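Local coordinates for protein 2,3-dihydroxybenzoate-AMP ligase (Mycobacterium smegmatis, PDB 5KEI) that belongs to the AMP-binding enzyme family of the ANL clan, pairing a large AMP-binding region with a smaller C-terminal domain, at residues 306-309 and 310-313; 279-283 and 284-288; 255-258 and 259-262; 332-335 and 336-339; 264-267 and 268-272. All coordinates share one frame; numbering follows the deposited sequence.

Interaction 1: 306-309 and 310-313; sequences AKLW and AQAC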
# COMPACT_ATOMS: atom_id res chain seq x y z
N ALA A 306 1.15 -8.32 17.91
CA ALA A 306 1.25 -7.53 19.14
C ALA A 306 0.75 -8.36 20.33
O ALA A 306 1.35 -8.34 21.41
CB ALA A 306 0.48 -6.23 19.01
N LYS A 307 -0.35 -9.08 20.12
CA LYS A 307 -0.95 -9.89 21.17
C LYS A 307 -0.04 -11.06 21.54
O LYS A 307 0.14 -11.36 22.72
CB LYS A 307 -2.34 -10.41 20.74
CG LYS A 307 -2.97 -11.35 21.74
CD LYS A 307 -4.49 -11.46 21.61
CE LYS A 307 -4.97 -11.98 20.26
NZ LYS A 307 -6.48 -12.09 20.19
N LEU A 308 0.55 -11.69 20.54
CA LEU A 308 1.51 -12.76 20.76
C LEU A 308 2.72 -12.29 21.59
O LEU A 308 3.10 -12.97 22.53
CB LEU A 308 1.97 -13.35 19.41
CG LEU A 308 2.94 -14.53 19.46
CD1 LEU A 308 2.28 -15.75 20.06
CD2 LEU A 308 3.54 -14.85 18.08
N TRP A 309 3.29 -11.12 21.27
CA TRP A 309 4.42 -10.58 22.06
C TRP A 309 4.06 -10.32 23.50
O TRP A 309 4.87 -10.53 24.39
CB TRP A 309 4.93 -9.25 21.50
CG TRP A 309 5.73 -9.29 20.26
CD1 TRP A 309 5.78 -10.30 19.34
CD2 TRP A 309 6.60 -8.27 19.78
NE1 TRP A 309 6.63 -9.96 18.32
CE2 TRP A 309 7.15 -8.72 18.57
CE3 TRP A 309 6.97 -7.01 20.26
CZ2 TRP A 309 8.05 -7.95 17.82
CZ3 TRP A 309 7.87 -6.26 19.54
CH2 TRP A 309 8.40 -6.73 18.32
N ALA A 310 2.86 -9.80 23.71
CA ALA A 310 2.37 -9.44 25.04
C ALA A 310 2.28 -10.68 25.94
O ALA A 310 2.76 -10.67 27.07
CB ALA A 310 1.01 -8.75 24.93
N GLN A 311 1.68 -11.74 25.43
CA GLN A 311 1.56 -12.96 26.21
C GLN A 311 2.85 -13.77 26.13
O GLN A 311 2.86 -14.96 26.39
CB GLN A 311 0.36 -13.79 25.74
CG GLN A 311 0.45 -14.31 24.34
CD GLN A 311 -0.85 -14.89 23.84
OE1 GLN A 311 -1.94 -14.47 24.25
NE2 GLN A 311 -0.76 -15.88 22.94
N ALA A 312 3.94 -13.10 25.77
CA ALA A 312 5.27 -13.72 25.78
C ALA A 312 6.04 -13.17 26.96
O ALA A 312 7.01 -13.77 27.41
CB ALA A 312 6.02 -13.45 24.49
N CYS A 313 5.58 -12.03 27.45
CA CYS A 313 6.16 -11.40 28.64
C CYS A 313 5.45 -11.87 29.90
O CYS A 313 4.23 -11.76 30.02
CB CYS A 313 6.08 -9.87 28.52
SG CYS A 313 7.36 -9.13 27.49
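The flat amide of Q311 reaches back along the helix toward K307 and L308. Its oxygen end is toward K307, with OE1 4.1 Å from K307 CG. Its nitrogen end is toward L308, with NE2 4.2 Å from L308 CD1. Both are loose van der Waals approaches. The other flat group, the indole of W309, turns away from 310-313. Its NE1 donates a hydrogen bond to the carbonyl of P282, and its ring packs on A287, T299, L301 and L345. With chi1 at 65°, Q311 CG stands between its own backbone N and carbonyl carbon. This brings CG to the helix end, 3.4 Å from K307 O, and the rest of the chain runs out extended.

The contact is the C-terminal end of helix 303-310. A310 N bonds to A306 O, and Q311 N to K307 O at 3.1 Å with a nearly straight 167° angle. Q311 then leaves helical backbone angles and the pattern tightens. A312 N reaches W309 O at 3.1 Å, three residues back. C313 N adds a weak bond to the same oxygen. The methyl of A312 also lies against that carbonyl and meets P284 and F288 of helix 284-294. A310 rests on L340 and A344 of helix 335-344.

Interaction 2: 279-283 and 284-288; sequences TTDPS and PEAAF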
# COMPACT_ATOMS: atom_id res chain seq x y z
N THR A 279 14.76 -6.87 10.74
CA THR A 279 14.78 -8.23 11.26
C THR A 279 13.98 -9.18 10.39
O THR A 279 12.96 -8.81 9.81
CB THR A 279 14.24 -8.35 12.73
OG1 THR A 279 14.25 -9.73 13.13
CG2 THR A 279 12.81 -7.79 12.87
N THR A 280 14.45 -10.41 10.34
CA THR A 280 13.88 -11.48 9.54
C THR A 280 12.88 -12.24 10.38
O THR A 280 11.98 -12.92 9.86
CB THR A 280 15.01 -12.42 9.05
OG1 THR A 280 15.87 -11.69 8.15
CG2 THR A 280 14.46 -13.63 8.34
N ASP A 281 13.03 -12.10 11.69
CA ASP A 281 12.23 -12.87 12.62
C ASP A 281 11.62 -11.98 13.70
O ASP A 281 12.28 -11.66 14.70
CB ASP A 281 13.10 -13.96 13.24
CG ASP A 281 12.28 -15.03 13.94
OD1 ASP A 281 11.02 -14.95 13.92
OD2 ASP A 281 12.90 -15.96 14.49
N PRO A 282 10.36 -11.59 13.50
CA PRO A 282 9.59 -10.77 14.43
C PRO A 282 8.88 -11.61 15.52
O PRO A 282 8.04 -11.09 16.24
CB PRO A 282 8.58 -10.10 13.51
CG PRO A 282 8.24 -11.18 12.58
CD PRO A 282 9.52 -11.98 12.36
N SER A 283 9.22 -12.89 15.63
CA SER A 283 8.75 -13.71 16.75
C SER A 283 9.33 -13.20 18.07
O SER A 283 10.43 -12.65 18.09
CB SER A 283 9.11 -15.18 16.53
OG SER A 283 10.51 -15.32 16.43
N PRO A 284 8.58 -13.37 19.19
CA PRO A 284 8.91 -12.76 20.49
C PRO A 284 10.37 -12.92 20.93
O PRO A 284 11.02 -11.92 21.26
CB PRO A 284 7.97 -13.50 21.45
CG PRO A 284 6.81 -13.86 20.63
CD PRO A 284 7.34 -14.17 19.26
N GLU A 285 10.87 -14.16 20.93
CA GLU A 285 12.21 -14.45 21.43
C GLU A 285 13.29 -13.69 20.65
O GLU A 285 14.19 -13.08 21.24
CB GLU A 285 12.48 -15.96 21.38
CG GLU A 285 13.72 -16.40 22.16
CD GLU A 285 13.76 -17.91 22.44
OE1 GLU A 285 13.26 -18.70 21.60
OE2 GLU A 285 14.28 -18.30 23.51
N ALA A 286 13.20 -13.74 19.33
CA ALA A 286 14.15 -13.05 18.45
C ALA A 286 13.98 -11.53 18.52
O ALA A 286 14.97 -10.79 18.54
CB ALA A 286 14.00 -13.53 17.02
N ALA A 287 12.74 -11.06 18.57
CA ALA A 287 12.50 -9.62 18.61
C ALA A 287 12.92 -9.01 19.95
O ALA A 287 13.60 -7.99 19.97
CB ALA A 287 11.04 -9.32 18.32
N PHE A 288 12.54 -9.63 21.07
CA PHE A 288 12.98 -9.18 22.40
C PHE A 288 14.50 -9.11 22.48
O PHE A 288 15.07 -8.25 23.17
CB PHE A 288 12.46 -10.10 23.51
CG PHE A 288 10.97 -10.11 23.66
CD1 PHE A 288 10.18 -9.13 23.08
CD2 PHE A 288 10.35 -11.11 24.40
CE1 PHE A 288 8.79 -9.15 23.22
CE2 PHE A 288 8.97 -11.13 24.55
CZ PHE A 288 8.19 -10.15 23.96
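S283 is the N-cap of helix 284-294, and its carbonyl oxygen takes the first helical bond, from A287 N at 2.8 Å with an angle of 162°. P284 follows as the first helical residue and has no N-H to offer. The methyl of A287 lies 3.4 Å from S283 O, beside the same bond.

D281 and A286 make the main side-chain contact. The A286 methyl sits 3.4 Å from D281 O and 3.7 Å from D281 OD2. It lies over a face of the carboxylate, the same face that S283 uses. The other oxygen, OD1, is used within the loop. S283 OG donates to D281 OD1 at 2.6 Å, and S283 N donates to it at 3.2 Å. Both come from well above the carboxylate plane. The bond from S283 N makes this an Asx turn. A chi1 of 60° places S283 OG between N and the carbonyl carbon, where the hydroxyl joins the backbone N-H at OD1. Just before it, T279 OG1 accepts from D281 N at 3.0 Å, an ST turn. Two side-chain turns therefore lead from strand 275-278 to the helix.

P282 packs on L305 and P284 on L308, so helix 303-310 covers this side.

The S283 hydroxyl is spent on D281 and makes no capping bond. The double grip on OD1 fixes the carboxylate close to the helix start, where its negative charge would probably be favourable to the helix dipole.

Interaction 3: 255-258 and 259-262; sequences AAHN and FPLA
H257 caps the short helix 258-262 with its ring. ND1 accepts from F259 N at 2.9 Å, and the bond is almost straight at 172°. The donor lies close to the ring plane, 14° out of it, so F259 meets the imidazole at its edge. F259 CA also lies at this edge, while CB, 3.4 Å from ND1, stands out of the plane. The ring can fold back in this way because H257 CG is anti to the backbone N (chi1 -169°), beside the carbonyl carbon.

The H257 carbonyl is crowded by the next turn. P260 CD is 3.1 Å from H257 O, and L261 N gives it a weak bond. L261 N has a second weak bond to N258 O. The firmer helical bond is A262 N to N258 O, at 2.9 Å. L261 points back over the preceding loop, and its CD1 lies 3.7 Å from A255 O.

This is an N-cap in which a histidine ring serves as acceptor, and it closes the loop that leaves strand 248-251 of the nine-stranded sheet. A proline in the first turn adds no N-H needing a partner.

Further out, a water donates to both A255 O and P260 O, the latter at 3.0 Å, and ties the start of the loop to the helix. The amide oxygen of N258 is held by the hydroxyl of Y230, which also packs against L261 and A262. A255 N is hydrogen-bonded to the side-chain oxygen of N104. F108 of helix 107-117 covers A255, A256 and L261, while L253 lies against F259 and P260.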
# COMPACT_ATOMS: atom_id res chain seq x y z
N ALA A 255 9.41 -4.89 4.85
CA ALA A 255 9.90 -3.52 4.64
C ALA A 255 9.24 -2.79 3.48
O ALA A 255 9.21 -1.57 3.47
CB ALA A 255 11.41 -3.54 4.45
N ALA A 256 8.70 -3.52 2.50
CA ALA A 256 8.17 -2.85 1.31
C ALA A 256 6.75 -2.36 1.50
O ALA A 256 6.22 -1.61 0.68
CB ALA A 256 8.24 -3.76 0.10
N HIS A 257 6.12 -2.79 2.59
CA HIS A 257 4.77 -2.34 2.88
C HIS A 257 4.78 -0.88 3.35
O HIS A 257 5.66 -0.49 4.12
CB HIS A 257 4.10 -3.22 3.93
CG HIS A 257 2.63 -2.97 4.08
ND1 HIS A 257 2.13 -1.90 4.78
CD2 HIS A 257 1.56 -3.65 3.61
CE1 HIS A 257 0.81 -1.93 4.74
NE2 HIS A 257 0.44 -2.99 4.03
N ASN A 258 3.80 -0.10 2.89
CA ASN A 258 3.64 1.29 3.29
C ASN A 258 3.88 1.53 4.79
O ASN A 258 4.56 2.49 5.18
CB ASN A 258 2.24 1.76 2.91
CG ASN A 258 2.08 3.26 3.06
OD1 ASN A 258 3.02 4.01 2.84
ND2 ASN A 258 0.88 3.70 3.43
N PHE A 259 3.36 0.64 5.63
CA PHE A 259 3.32 0.88 7.06
C PHE A 259 4.75 0.97 7.66
O PHE A 259 5.08 1.99 8.25
CB PHE A 259 2.45 -0.19 7.74
CG PHE A 259 2.16 0.08 9.20
CD1 PHE A 259 2.34 1.34 9.76
CD2 PHE A 259 1.71 -0.96 10.02
CE1 PHE A 259 2.07 1.58 11.09
CE2 PHE A 259 1.45 -0.73 11.38
CZ PHE A 259 1.63 0.56 11.91
N PRO A 260 5.61 -0.07 7.49
CA PRO A 260 6.98 0.13 8.00
C PRO A 260 7.91 0.87 7.04
O PRO A 260 9.09 1.09 7.36
CB PRO A 260 7.51 -1.29 8.21
CG PRO A 260 6.79 -2.09 7.14
CD PRO A 260 5.41 -1.47 7.01
N LEU A 261 7.41 1.23 5.86
CA LEU A 261 8.24 1.98 4.92
C LEU A 261 8.19 3.50 5.19
O LEU A 261 9.21 4.18 5.12
CB LEU A 261 7.81 1.66 3.49
CG LEU A 261 8.65 2.29 2.38
CD1 LEU A 261 10.11 1.89 2.55
CD2 LEU A 261 8.09 1.85 1.02
N ALA A 262 7.02 4.03 5.51
CA ALA A 262 6.88 5.48 5.64
C ALA A 262 5.88 5.99 6.67
O ALA A 262 5.55 7.16 6.66
CB ALA A 262 6.53 6.07 4.28
O HOH W 1 11.14 -0.28 5.58

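Interaction 4: 332-335 and 336-339; sequences KLAA and PDAA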
# COMPACT_ATOMS: atom_id res chain seq x y z
N LYS A 332 -8.01 -4.38 12.84
CA LYS A 332 -8.46 -3.66 14.04
C LYS A 332 -7.99 -4.30 15.35
O LYS A 332 -8.24 -5.45 15.62
CB LYS A 332 -9.98 -3.52 14.06
CG LYS A 332 -10.50 -2.66 15.23
CD LYS A 332 -12.01 -2.80 15.40
CE LYS A 332 -12.57 -1.77 16.36
NZ LYS A 332 -11.73 -1.74 17.58
N LEU A 333 -7.29 -3.52 16.17
CA LEU A 333 -6.95 -3.98 17.50
C LEU A 333 -8.19 -3.90 18.39
O LEU A 333 -8.71 -2.81 18.63
CB LEU A 333 -5.82 -3.16 18.09
CG LEU A 333 -5.26 -3.65 19.42
CD1 LEU A 333 -4.74 -5.06 19.26
CD2 LEU A 333 -4.15 -2.73 19.91
N ALA A 334 -8.66 -5.05 18.85
CA ALA A 334 -9.77 -5.10 19.80
C ALA A 334 -9.33 -4.45 21.11
O ALA A 334 -8.18 -4.58 21.52
CB ALA A 334 -10.23 -6.55 20.01
N ALA A 335 -10.23 -3.74 21.77
CA ALA A 335 -9.89 -2.98 22.97
C ALA A 335 -9.34 -3.84 24.13
O ALA A 335 -8.37 -3.43 24.78
CB ALA A 335 -11.10 -2.16 23.43
N PRO A 336 -9.94 -5.02 24.40
CA PRO A 336 -9.27 -5.92 25.36
C PRO A 336 -7.82 -6.25 24.98
O PRO A 336 -6.95 -6.30 25.84
CB PRO A 336 -10.14 -7.19 25.33
CG PRO A 336 -11.50 -6.70 24.96
CD PRO A 336 -11.27 -5.53 24.02
N ASP A 337 -7.55 -6.47 23.69
CA ASP A 337 -6.18 -6.75 23.26
C ASP A 337 -5.30 -5.51 23.37
O ASP A 337 -4.12 -5.61 23.71
CB ASP A 337 -6.18 -7.29 21.83
CG ASP A 337 -6.85 -8.63 21.71
OD1 ASP A 337 -6.64 -9.47 22.62
OD2 ASP A 337 -7.58 -8.86 20.73
N ALA A 338 -5.88 -4.34 23.11
CA ALA A 338 -5.17 -3.08 23.38
C ALA A 338 -4.80 -3.01 24.84
O ALA A 338 -3.68 -2.61 25.18
CB ALA A 338 -6.01 -1.89 23.00
N ALA A 339 -5.73 -3.43 25.70
CA ALA A 339 -5.50 -3.43 27.14
C ALA A 339 -4.31 -4.29 27.47
O ALA A 339 -3.40 -3.86 28.20
CB ALA A 339 -6.75 -3.92 27.90
O HOH W 2 -7.37 -7.76 18.52
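A338 N donates to A334 O at 2.8 Å with an angle of 159°, which is the first bond of helix 335-344. The next is A339 N to A335 O, also 2.8 Å. A334 holds the N-cap position, but its methyl offers nothing to cap with.

A water links A334 and D337 instead. It accepts from A334 N at 3.0 Å and donates to D337 OD2 at a short 2.5 Å. D337 is the third residue of the helix, the place from which a capping box reaches back to the N-cap amide. Here the water stands between, so the link is indirect. D337 CG is anti to the carbonyl carbon (chi1 -66°), which turns the carboxylate back toward the helix start. OD2 there passes 3.6 Å from the A334 methyl and takes a long, weak ion pair from K307. The N-terminal end of the helix probably also suits the negative charge of D337.

L333 supplies the apolar half. One branch, CD1, lies across D337 CB at 3.7 Å. The other, CD2, rests on A338, 3.7 Å from its CB. A residue just before the N-cap packing on the fourth helical residue is a hydrophobic staple, and it holds the incoming loop against the first turn. P336 CD leans on the methyl of A335.

L333 and A338 also meet L349 of strand 349-354. A338 and A339 touch E373, and A335 touches N374, so helix 369-374 flanks the turn, while helix 303-310 reaches it through K307.

Interaction 5: 264-267 and 268-272; sequences PGLL and GAMTV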
# COMPACT_ATOMS: atom_id res chain seq x y z
N PRO A 264 5.75 6.00 10.50
CA PRO A 264 6.84 6.74 9.83
C PRO A 264 7.87 5.81 9.20
O PRO A 264 8.51 6.22 8.23
CB PRO A 264 7.47 7.56 10.97
CG PRO A 264 7.28 6.71 12.18
CD PRO A 264 5.92 6.02 11.97
N GLY A 265 8.05 4.62 9.74
CA GLY A 265 8.90 3.61 9.12
C GLY A 265 10.35 4.02 8.91
O GLY A 265 10.84 4.96 9.54
N LEU A 266 11.02 3.31 8.02
CA LEU A 266 12.40 3.59 7.62
C LEU A 266 12.62 5.02 7.13
O LEU A 266 13.53 5.71 7.59
CB LEU A 266 12.84 2.59 6.54
CG LEU A 266 14.13 2.98 5.80
CD1 LEU A 266 15.36 2.75 6.65
CD2 LEU A 266 14.23 2.24 4.49
N LEU A 267 11.76 5.49 6.23
CA LEU A 267 11.90 6.84 5.68
C LEU A 267 11.68 7.95 6.68
O LEU A 267 12.45 8.94 6.73
CB LEU A 267 10.93 7.00 4.50
CG LEU A 267 11.33 6.05 3.35
CD1 LEU A 267 10.42 6.14 2.17
CD2 LEU A 267 12.76 6.32 2.88
N GLY A 268 10.62 7.83 7.48
CA GLY A 268 10.36 8.83 8.49
C GLY A 268 11.52 8.83 9.45
O GLY A 268 12.03 9.89 9.80
N ALA A 269 11.96 7.64 9.86
CA ALA A 269 13.14 7.52 10.69
C ALA A 269 14.33 8.25 10.05
O ALA A 269 15.08 8.94 10.74
CB ALA A 269 13.47 6.05 10.95
N MET A 270 14.49 8.14 8.73
CA MET A 270 15.64 8.76 8.07
C MET A 270 15.51 10.28 8.00
O MET A 270 16.51 10.97 7.90
CB MET A 270 15.84 8.18 6.67
CG MET A 270 16.54 6.83 6.64
SD MET A 270 16.66 6.16 4.96
CE MET A 270 17.92 7.19 4.25
N THR A 271 14.29 10.81 8.05
CA THR A 271 14.14 12.26 8.04
C THR A 271 14.64 12.91 9.34
O THR A 271 14.89 14.12 9.34
CB THR A 271 12.68 12.69 7.82
OG1 THR A 271 11.87 12.16 8.87
CG2 THR A 271 12.17 12.24 6.46
N VAL A 272 14.76 12.14 10.43
CA VAL A 272 15.27 12.70 11.69
C VAL A 272 16.64 12.16 12.12
O VAL A 272 17.09 12.41 13.24
CB VAL A 272 14.30 12.46 12.90
CG1 VAL A 272 12.96 13.20 12.73
CG2 VAL A 272 14.13 10.96 13.17
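P264 to G268 is the first of four successive i to i+4 backbone bonds that build helix 265-271. G268 N reaches P264 O at 2.8 Å. A269 N to G265 O is straighter, at 160°. M270 N to L266 O and T271 N to L267 O follow, both 2.9 Å. The cis peptide bond before P264 and the positive phi of G265 (59°) mark a non-helical entry to the helix.

Apolar contacts form the second group. L266 and M270 lie side by side and point the same way, with L266 CD1 4.0 Å from M270 SD. L267 CD2 comes up to the same sulfur at 4.4 Å. M270 CG is beside the carbonyl of L266, and a bend at chi3 turns its end away. F113 of helix 107-117 covers L267 and M270, and V50 and L51 of helix 49-57 also pack on M270. At the start of the helix the P264 ring meets bare backbone, with CB 4.0 Å from G268 CA. Glycine has no side chain to stand in that place.

One polar side chain turns back onto the helix. T271 OG1 donates to G268 O at 2.5 Å. Its chi1 of 59° turns OG1 back to that oxygen, and CG2 then touches L267 O at 3.3 Å.

The T271 hydroxyl thus bonds to a backbone carbonyl of its own last turn, though the distance is unusually short. The other side chains that carry the contact, L266, L267 and M270, meet through hydrocarbon and sulfur.

Along the chain the order is interaction 3, 5, 2, 1 and 4, all within the large AMP-binding region. Interactions 3 and 5 lie on consecutive helices, 258-262 and 265-271, with centres about 10 Å apart. Backbone bonds from L266 to P260 and from L267 to L261 join them. These helices bridge strands 248-251 and 275-278 of the nine-stranded sheet. Interactions 2, 1 and 4 mark ends of helices 284-294, 303-310 and 335-344, which alternate with strands 275-278, 298-301, 325-328 and 349-354. Among these three, interaction 1 touches both others, its centre about 12 Å from each. The contacts thus follow one alternating strand-helix region whose neighbouring helices pack together.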